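Local coordinates for N-acetylmuramoyl-L-alanine amidase (Mycolicibacterium smegmatis, PDB 7AGM), which probably hydrolyses the amide bond between N-acetylmuramic acid and L-alanine in cell-wall peptidoglycan, as a zinc-dependent amidase, at residues L13-N18 against A75-N80; I25-P30 against G85-E90; T114-H119 against M186-D191. One frame throughout, in Å; residues are numbered along the deposited sequence.

Contact 1 (L13-N18 against A75-N80). With ZN (zinc ion), chain C.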
loop_
_atom_site.group_PDB
_atom_site.type_symbol
_atom_site.label_atom_id
_atom_site.label_comp_id
_atom_site.label_asym_id
_atom_site.label_seq_id
_atom_site.Cartn_x
_atom_site.Cartn_y
_atom_site.Cartn_z
ATOM N N LEU A 13 -3.707 -4.883 6.210
ATOM C CA LEU A 13 -2.421 -4.578 5.592
ATOM C C LEU A 13 -2.184 -5.517 4.421
ATOM O O LEU A 13 -2.329 -6.737 4.557
ATOM C CB LEU A 13 -1.287 -4.726 6.611
ATOM C CG LEU A 13 -1.336 -3.747 7.786
ATOM C CD1 LEU A 13 -0.325 -4.159 8.855
ATOM C CD2 LEU A 13 -1.085 -2.312 7.308
ATOM N N ASP A 14 -1.801 -4.950 3.278
ATOM C CA ASP A 14 -1.597 -5.708 2.043
ATOM C C ASP A 14 -0.205 -5.450 1.483
ATOM O O ASP A 14 0.008 -4.499 0.717
ATOM C CB ASP A 14 -2.673 -5.367 1.013
ATOM C CG ASP A 14 -2.377 -5.952 -0.353
ATOM O OD1 ASP A 14 -1.876 -7.096 -0.414
ATOM O OD2 ASP A 14 -2.653 -5.267 -1.365
ATOM N N PRO A 15 0.770 -6.293 1.824
ATOM C CA PRO A 15 2.087 -6.186 1.174
ATOM C C PRO A 15 1.991 -6.679 -0.262
ATOM O O PRO A 15 1.677 -7.846 -0.516
ATOM C CB PRO A 15 2.990 -7.079 2.033
ATOM C CG PRO A 15 2.061 -8.032 2.730
ATOM C CD PRO A 15 0.692 -7.389 2.808
ATOM N N GLY A 16 2.228 -5.764 -1.201
ATOM C CA GLY A 16 1.967 -6.060 -2.600
ATOM C C GLY A 16 2.768 -7.249 -3.106
ATOM O O GLY A 16 3.908 -7.490 -2.687
ATOM N N HIS A 17 2.136 -8.011 -4.006
ATOM C CA HIS A 17 2.728 -9.091 -4.791
ATOM C C HIS A 17 2.941 -10.350 -3.964
ATOM O O HIS A 17 2.546 -10.389 -2.798
ATOM C CB HIS A 17 3.979 -8.613 -5.537
ATOM C CG HIS A 17 3.743 -7.343 -6.287
ATOM N ND1 HIS A 17 3.114 -7.310 -7.513
ATOM C CD2 HIS A 17 3.997 -6.054 -5.957
ATOM C CE1 HIS A 17 3.011 -6.055 -7.917
ATOM N NE2 HIS A 17 3.529 -5.273 -6.988
ATOM N N ASN A 18 3.525 -11.390 -4.568
ATOM C CA ASN A 18 3.733 -12.675 -3.914
ATOM C C ASN A 18 5.221 -12.978 -3.839
ATOM O O ASN A 18 6.004 -12.526 -4.678
ATOM C CB ASN A 18 3.127 -13.842 -4.709
ATOM C CG ASN A 18 1.689 -13.616 -5.115
ATOM O OD1 ASN A 18 0.886 -13.060 -4.366
ATOM N ND2 ASN A 18 1.349 -14.080 -6.313
ATOM N N ALA A 75 -4.802 -7.441 10.290
ATOM C CA ALA A 75 -4.767 -8.664 9.506
ATOM C C ALA A 75 -3.975 -8.373 8.244
ATOM O O ALA A 75 -3.888 -7.221 7.814
ATOM C CB ALA A 75 -6.162 -9.178 9.133
ATOM N N MET A 76 -3.381 -9.413 7.664
ATOM C CA MET A 76 -2.558 -9.267 6.471
ATOM C C MET A 76 -3.101 -10.093 5.311
ATOM O O MET A 76 -3.747 -11.128 5.501
ATOM C CB MET A 76 -1.092 -9.622 6.758
ATOM C CG MET A 76 -0.408 -8.623 7.678
ATOM S SD MET A 76 1.338 -8.975 7.905
ATOM C CE MET A 76 1.912 -8.983 6.212
ATOM N N SER A 77 -2.827 -9.626 4.095
ATOM C CA SER A 77 -3.304 -10.312 2.903
ATOM C C SER A 77 -2.513 -11.573 2.578
ATOM O O SER A 77 -3.013 -12.422 1.836
ATOM C CB SER A 77 -3.240 -9.369 1.705
ATOM O OG SER A 77 -1.900 -9.006 1.448
ATOM N N ARG A 78 -1.294 -11.709 3.095
ATOM C CA ARG A 78 -0.500 -12.905 2.868
ATOM C C ARG A 78 0.347 -13.154 4.102
ATOM O O ARG A 78 0.581 -12.252 4.911
ATOM C CB ARG A 78 0.365 -12.796 1.606
ATOM C CG ARG A 78 1.360 -11.646 1.605
ATOM C CD ARG A 78 2.170 -11.726 0.323
ATOM N NE ARG A 78 2.944 -10.541 -0.046
ATOM C CZ ARG A 78 4.276 -10.490 -0.101
ATOM N NH1 ARG A 78 5.013 -11.540 0.262
ATOM N NH2 ARG A 78 4.876 -9.385 -0.524
ATOM N N GLY A 79 0.816 -14.396 4.226
ATOM C CA GLY A 79 1.468 -14.842 5.440
ATOM C C GLY A 79 2.905 -15.288 5.275
ATOM O O GLY A 79 3.506 -15.788 6.232
ATOM N N ASN A 80 3.471 -15.120 4.083
ATOM C CA ASN A 80 4.870 -15.455 3.839
ATOM C C ASN A 80 5.362 -14.654 2.640
ATOM O O ASN A 80 4.601 -13.930 1.989
ATOM C CB ASN A 80 5.057 -16.955 3.594
ATOM C CG ASN A 80 4.291 -17.447 2.381
ATOM O OD1 ASN A 80 4.497 -16.971 1.256
ATOM N ND2 ASN A 80 3.404 -18.409 2.599
HETATM ZN ZN ZN C . 3.523 -3.172 -6.782
HETATM O O HOH W 1 4.216 -3.262 -8.810
HETATM O O HOH W 2 1.881 -2.956 -8.274
HETATM O O HOH W 3 4.076 -1.294 -7.473
#

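Contact 2 (I25-P30 against G85-E90)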
loop_
_atom_site.group_PDB
_atom_site.type_symbol
_atom_site.label_atom_id
_atom_site.label_comp_id
_atom_site.label_asym_id
_atom_site.label_seq_id
_atom_site.Cartn_x
_atom_site.Cartn_y
_atom_site.Cartn_z
ATOM N N ILE A 25 -1.160 -16.801 -12.018
ATOM C CA ILE A 25 -1.217 -15.350 -11.869
ATOM C C ILE A 25 -1.692 -14.640 -13.128
ATOM O O ILE A 25 -2.031 -13.456 -13.060
ATOM C CB ILE A 25 0.106 -14.747 -11.351
ATOM C CG1 ILE A 25 1.164 -14.720 -12.457
ATOM C CG2 ILE A 25 0.595 -15.514 -10.122
ATOM C CD1 ILE A 25 2.448 -14.013 -12.054
ATOM N N GLY A 26 -1.731 -15.326 -14.272
ATOM C CA GLY A 26 -2.254 -14.721 -15.486
ATOM C C GLY A 26 -3.761 -14.791 -15.656
ATOM O O GLY A 26 -4.300 -14.112 -16.538
ATOM N N ARG A 27 -4.447 -15.589 -14.839
ATOM C CA ARG A 27 -5.899 -15.699 -14.921
ATOM C C ARG A 27 -6.556 -14.341 -14.697
ATOM O O ARG A 27 -6.098 -13.537 -13.882
ATOM C CB ARG A 27 -6.399 -16.692 -13.872
ATOM C CG ARG A 27 -7.906 -16.902 -13.890
ATOM C CD ARG A 27 -8.347 -17.877 -12.813
ATOM N NE ARG A 27 -7.942 -17.446 -11.478
ATOM C CZ ARG A 27 -8.661 -16.641 -10.702
ATOM N NH1 ARG A 27 -9.826 -16.172 -11.130
ATOM N NH2 ARG A 27 -8.215 -16.302 -9.500
ATOM N N GLN A 28 -7.640 -14.090 -15.428
ATOM C CA GLN A 28 -8.295 -12.787 -15.405
ATOM C C GLN A 28 -9.266 -12.679 -14.236
ATOM O O GLN A 28 -10.041 -13.600 -13.963
ATOM C CB GLN A 28 -9.043 -12.560 -16.716
ATOM C CG GLN A 28 -8.127 -12.434 -17.922
ATOM C CD GLN A 28 -7.151 -11.276 -17.796
ATOM O OE1 GLN A 28 -7.538 -10.110 -17.882
ATOM N NE2 GLN A 28 -5.879 -11.593 -17.596
ATOM N N VAL A 29 -9.217 -11.541 -13.546
ATOM C CA VAL A 29 -10.083 -11.272 -12.398
ATOM C C VAL A 29 -10.715 -9.897 -12.584
ATOM O O VAL A 29 -10.137 -9.045 -13.272
ATOM C CB VAL A 29 -9.312 -11.380 -11.068
ATOM C CG1 VAL A 29 -8.614 -12.735 -10.944
ATOM C CG2 VAL A 29 -8.318 -10.238 -10.922
ATOM N N PRO A 30 -11.884 -9.634 -12.007
ATOM C CA PRO A 30 -12.548 -8.348 -12.243
ATOM C C PRO A 30 -11.785 -7.183 -11.633
ATOM O O PRO A 30 -11.138 -7.303 -10.589
ATOM C CB PRO A 30 -13.911 -8.521 -11.561
ATOM C CG PRO A 30 -13.700 -9.589 -10.555
ATOM C CD PRO A 30 -12.692 -10.522 -11.153
ATOM N N GLY A 85 0.478 -15.924 -3.360
ATOM C CA GLY A 85 -0.436 -15.125 -2.575
ATOM C C GLY A 85 -1.703 -14.847 -3.362
ATOM O O GLY A 85 -1.820 -15.233 -4.529
ATOM N N PRO A 86 -2.674 -14.172 -2.746
ATOM C CA PRO A 86 -3.998 -14.048 -3.368
ATOM C C PRO A 86 -4.003 -13.089 -4.552
ATOM O O PRO A 86 -3.184 -12.177 -4.655
ATOM C CB PRO A 86 -4.875 -13.498 -2.235
ATOM C CG PRO A 86 -4.102 -13.747 -0.972
ATOM C CD PRO A 86 -2.662 -13.648 -1.371
ATOM N N CYS A 87 -4.974 -13.306 -5.445
ATOM C CA CYS A 87 -5.197 -12.405 -6.572
ATOM C C CYS A 87 -5.636 -11.021 -6.089
ATOM O O CYS A 87 -6.082 -10.835 -4.952
ATOM C CB CYS A 87 -6.286 -12.956 -7.492
ATOM S SG CYS A 87 -5.936 -14.584 -8.175
ATOM N N VAL A 88 -5.541 -10.043 -6.996
ATOM C CA VAL A 88 -5.830 -8.657 -6.628
ATOM C C VAL A 88 -7.286 -8.468 -6.228
ATOM O O VAL A 88 -7.586 -7.666 -5.338
ATOM C CB VAL A 88 -5.380 -7.667 -7.724
ATOM C CG1 VAL A 88 -3.851 -7.628 -7.828
ATOM C CG2 VAL A 88 -6.008 -8.016 -9.054
ATOM N N ASP A 89 -8.212 -9.195 -6.861
ATOM C CA ASP A 89 -9.607 -9.109 -6.432
ATOM C C ASP A 89 -9.809 -9.784 -5.080
ATOM O O ASP A 89 -10.568 -9.284 -4.236
ATOM C CB ASP A 89 -10.555 -9.666 -7.501
ATOM C CG ASP A 89 -10.347 -11.148 -7.780
ATOM O OD1 ASP A 89 -9.213 -11.654 -7.630
ATOM O OD2 ASP A 89 -11.325 -11.804 -8.198
ATOM N N GLU A 90 -9.111 -10.904 -4.849
ATOM C CA GLU A 90 -9.193 -11.603 -3.570
ATOM C C GLU A 90 -8.658 -10.750 -2.422
ATOM O O GLU A 90 -9.193 -10.795 -1.311
ATOM C CB GLU A 90 -8.444 -12.939 -3.656
ATOM C CG GLU A 90 -9.078 -13.936 -4.625
ATOM C CD GLU A 90 -8.274 -15.231 -4.807
ATOM O OE1 GLU A 90 -7.032 -15.219 -4.665
ATOM O OE2 GLU A 90 -8.899 -16.271 -5.105
HETATM O O HOH W 4 -9.644 -14.647 -7.825
HETATM O O HOH W 5 -11.884 -14.135 -9.644
#

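Contact 3 (T114-H119 against M186-D191)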
loop_
_atom_site.group_PDB
_atom_site.type_symbol
_atom_site.label_atom_id
_atom_site.label_comp_id
_atom_site.label_asym_id
_atom_site.label_seq_id
_atom_site.Cartn_x
_atom_site.Cartn_y
_atom_site.Cartn_z
ATOM N N THR A 114 16.056 8.636 -12.599
ATOM C CA THR A 114 16.341 9.913 -11.953
ATOM C C THR A 114 15.197 10.409 -11.077
ATOM O O THR A 114 15.383 11.387 -10.344
ATOM C CB THR A 114 16.678 10.994 -12.992
ATOM O OG1 THR A 114 15.587 11.138 -13.910
ATOM C CG2 THR A 114 17.946 10.628 -13.762
ATOM N N GLY A 115 14.032 9.775 -11.132
ATOM C CA GLY A 115 12.896 10.174 -10.319
ATOM C C GLY A 115 12.833 9.340 -9.052
ATOM O O GLY A 115 13.065 8.134 -9.081
ATOM N N ARG A 116 12.521 9.996 -7.939
ATOM C CA ARG A 116 12.421 9.307 -6.661
ATOM C C ARG A 116 11.252 9.867 -5.874
ATOM O O ARG A 116 10.650 10.884 -6.241
ATOM C CB ARG A 116 13.706 9.439 -5.835
ATOM C CG ARG A 116 13.883 10.795 -5.155
ATOM C CD ARG A 116 14.925 10.749 -4.039
ATOM N NE ARG A 116 14.525 9.844 -2.968
ATOM C CZ ARG A 116 14.721 10.066 -1.668
ATOM N NH1 ARG A 116 15.313 11.177 -1.247
ATOM N NH2 ARG A 116 14.315 9.169 -0.782
ATOM N N GLY A 117 10.921 9.185 -4.788
ATOM C CA GLY A 117 9.911 9.661 -3.866
ATOM C C GLY A 117 8.650 8.814 -3.900
ATOM O O GLY A 117 8.514 7.866 -4.677
ATOM N N PHE A 118 7.721 9.175 -3.017
ATOM C CA PHE A 118 6.507 8.397 -2.781
ATOM C C PHE A 118 5.312 8.961 -3.549
ATOM O O PHE A 118 5.253 10.148 -3.889
ATOM C CB PHE A 118 6.162 8.361 -1.282
ATOM C CG PHE A 118 5.590 9.659 -0.760
ATOM C CD1 PHE A 118 4.227 9.936 -0.875
ATOM C CD2 PHE A 118 6.412 10.612 -0.174
ATOM C CE1 PHE A 118 3.704 11.140 -0.419
ATOM C CE2 PHE A 118 5.891 11.820 0.287
ATOM C CZ PHE A 118 4.527 12.078 0.163
ATOM N N HIS A 119 4.326 8.100 -3.788
ATOM C CA HIS A 119 3.005 8.589 -4.158
ATOM C C HIS A 119 1.930 7.704 -3.543
ATOM O O HIS A 119 2.127 6.499 -3.343
ATOM C CB HIS A 119 2.834 8.890 -5.674
ATOM C CG HIS A 119 2.985 7.707 -6.582
ATOM N ND1 HIS A 119 4.176 7.027 -6.742
ATOM C CD2 HIS A 119 2.108 7.129 -7.439
ATOM C CE1 HIS A 119 4.012 6.058 -7.627
ATOM N NE2 HIS A 119 2.766 6.099 -8.067
ATOM N N MET A 186 12.093 1.769 -7.232
ATOM C CA MET A 186 13.156 0.776 -7.079
ATOM C C MET A 186 14.284 0.977 -8.081
ATOM O O MET A 186 15.388 0.460 -7.866
ATOM C CB MET A 186 12.599 -0.642 -7.228
ATOM C CG MET A 186 11.473 -0.957 -6.250
ATOM S SD MET A 186 11.301 -2.727 -5.900
ATOM C CE MET A 186 12.442 -2.968 -4.524
ATOM N N LYS A 187 14.028 1.697 -9.170
ATOM C CA LYS A 187 15.035 1.966 -10.187
ATOM C C LYS A 187 15.882 3.193 -9.883
ATOM O O LYS A 187 16.827 3.472 -10.629
ATOM C CB LYS A 187 14.368 2.133 -11.556
ATOM C CG LYS A 187 13.456 0.982 -11.938
ATOM C CD LYS A 187 14.225 -0.324 -12.011
ATOM C CE LYS A 187 13.321 -1.459 -12.466
ATOM N NZ LYS A 187 14.022 -2.774 -12.388
ATOM N N ASN A 188 15.577 3.927 -8.819
ATOM C CA ASN A 188 16.316 5.117 -8.412
ATOM C C ASN A 188 17.396 4.740 -7.393
ATOM O O ASN A 188 17.142 3.925 -6.501
ATOM C CB ASN A 188 15.366 6.138 -7.787
ATOM C CG ASN A 188 16.099 7.303 -7.159
ATOM O OD1 ASN A 188 16.312 7.334 -5.949
ATOM N ND2 ASN A 188 16.489 8.272 -7.979
ATOM N N PRO A 189 18.604 5.311 -7.494
ATOM C CA PRO A 189 19.674 4.916 -6.555
ATOM C C PRO A 189 19.386 5.210 -5.090
ATOM O O PRO A 189 19.802 4.425 -4.224
ATOM C CB PRO A 189 20.901 5.681 -7.072
ATOM C CG PRO A 189 20.638 5.870 -8.529
ATOM C CD PRO A 189 19.128 6.061 -8.648
ATOM N N VAL A 190 18.711 6.320 -4.774
ATOM C CA VAL A 190 18.430 6.627 -3.373
ATOM C C VAL A 190 17.348 5.699 -2.830
ATOM O O VAL A 190 17.523 5.049 -1.790
ATOM C CB VAL A 190 18.032 8.103 -3.187
ATOM C CG1 VAL A 190 17.784 8.382 -1.716
ATOM C CG2 VAL A 190 19.093 9.045 -3.757
ATOM N N ASP A 191 16.205 5.631 -3.520
ATOM C CA ASP A 191 15.101 4.820 -3.014
ATOM C C ASP A 191 15.496 3.350 -2.927
ATOM O O ASP A 191 15.172 2.671 -1.945
ATOM C CB ASP A 191 13.853 4.982 -3.891
ATOM C CG ASP A 191 13.184 6.344 -3.754
ATOM O OD1 ASP A 191 13.561 7.146 -2.877
ATOM O OD2 ASP A 191 12.246 6.591 -4.538
#

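Contact 1 (L13-N18 against A75-N80)
Arg78 sends its side chain back across Pro15 to the backbone carbonyls at and just after the end of strand 10-15, and it buries more area here than any other residue. Its chain is extended from CG to NE and slides past the proline ring in the opposite direction, with Pro15 CG 3.8 Å from Arg78 CG. The N-H of Arg78 NE meets Pro15 O at 3.0 Å in a nearly straight bond (169°); the oxygen lies in the guanidinium plane at its edge, while NE stands above the carbonyl plane. Arg78 NH2 donates a more bent bond (137°) to Gly16 O, also 3.0 Å away, and has a second acceptor in His53 O. The carbonyl of His17 lies over one face of the same group. On the far side NH1 binds Asn80 O and forms a salt bridge with Asp81.

Pro15 is also touched by Met76, whose thioether chain bends at chi3 (56°) to set CE 3.6 Å from Pro15 CG, the two side chains crossing at about a right angle. Leu13 and Met76 form a parallel bridge between strands 10-15 and 73-76, with Leu13 N bonded to Ala75 O and Ser77 N to Leu13 O; their side chains share one sheet face, against helix 52-69. Past the bridge, Ser77 OG donates to Asp14 OD1 at 2.7 Å, on the anti side of the carboxylate, which also pairs with Arg91 and Ser105.

His17 binds zinc through NE2 at 2.1 Å, alongside Glu52, His107 and three waters, and its ND1 is hydrogen-bonded to Glu41 O. Because Arg78 engages the carbonyls of the two residues just before His17, its cationic group probably helps fix the backbone that carries this metal ligand.

Contact 2 (I25-P30 against G85-E90)
Val29 packs against the carboxylate of Asp89 at the start of helix 88-98, and its methyls make the apolar contacts, with Val88 and Cys87. Val29 CB lies 3.5 Å from Asp89 OD1, and the side chains are set obliquely to one another. Val29 CG2 also reaches Val88 CG2 at 3.7 Å, these two side chains crossing at about a right angle, while CG1 approaches Cys87 CB. Next along strand 28-30, Pro30 CD rests 3.5 Å from Asp89 OD2.

Cys87 occupies the N-cap position of the helix and is joined by a disulfide to Cys39, just beyond strand 36-38. That strand pairs with 28-30 in a small antiparallel two-stranded sheet, which the disulfide therefore ties covalently to the helix start. Cys87 N also donates to Glu90 OE1 at 2.9 Å, on the anti side of the carboxylate.

Water carries the polar link between Arg27 and Asp89. The arginine chain bends at chi3 (57°), and two waters lie in the guanidinium plane at its edge: water 4 accepts from Arg27 NH2 at 2.8 Å and donates to Asp89 OD1, and water 5 accepts from Arg27 NH1 and donates to Asp89 OD2 at 2.8 Å. Cys87 SG lies 3.1 Å from Arg27 NH2, oblique to the guanidinium. Glu90 OE2 stands 4.4 Å from Arg27 NH2, beyond salt-bridge distance.

Contact 3 (T114-H119 against M186-D191)
Arg116 and Asp191 meet side-on, NE and NH2 of the guanidinium both pointing at the single oxygen OD1. The two planes are turned 64° apart, yet Asp191 OD1 lies in the guanidinium plane, 2.9 Å from Arg116 NE and 3.0 Å from Arg116 NH2. NE reaches it from above the carboxylate plane, whereas NH2 comes nearly along the C-O axis. A bend at chi3 (-63°) turns NE to Asp191 OD1. Val190 CG1 covers one guanidinium face, 3.5 Å above its centre.

The other carboxylate oxygen, Asp191 OD2, accepts Gly117 N through its syn lone pair in a straight bond (2.9 Å) and also takes Asn185 N. Asn188 crosses Arg116 obliquely, its amide almost parallel to the guanidinium plane, with Asn188 OD1 3.4 Å from Arg116 CB. ND2 donates to Pro113 O, leaving Asn188 OD1 turned to the helix, where it accepts Asp191 N at 3.0 Å and, weakly, Val190 N. This is an asparagine N-cap on helix 189-196, whose first turn also supplies Asp191 to join the loop before strand 119-123 by a salt bridge.

Overall arrangement
From the N terminus, strand 10-15 leads past the zinc ligand His17 into the small sheet of strands 28-30 and 36-38. Contact 1 closes a loop when the chain returns through helix 52-69 to strand 73-76 at the edge of the main sheet. Contact 2 opens inside that loop and closes after it, at the start of helix 88-98, so the two cross; they also touch, Asn18 against Gly85 and Ser77 against Pro86. Contact 3 follows in series, closing the loop that runs from residues 114-119 through strands 119-123, 162-165 and 178-185 to the start of helix 189-196. Its centre lies about 23 Å from that of contact 1 and about 27 Å from that of contact 2.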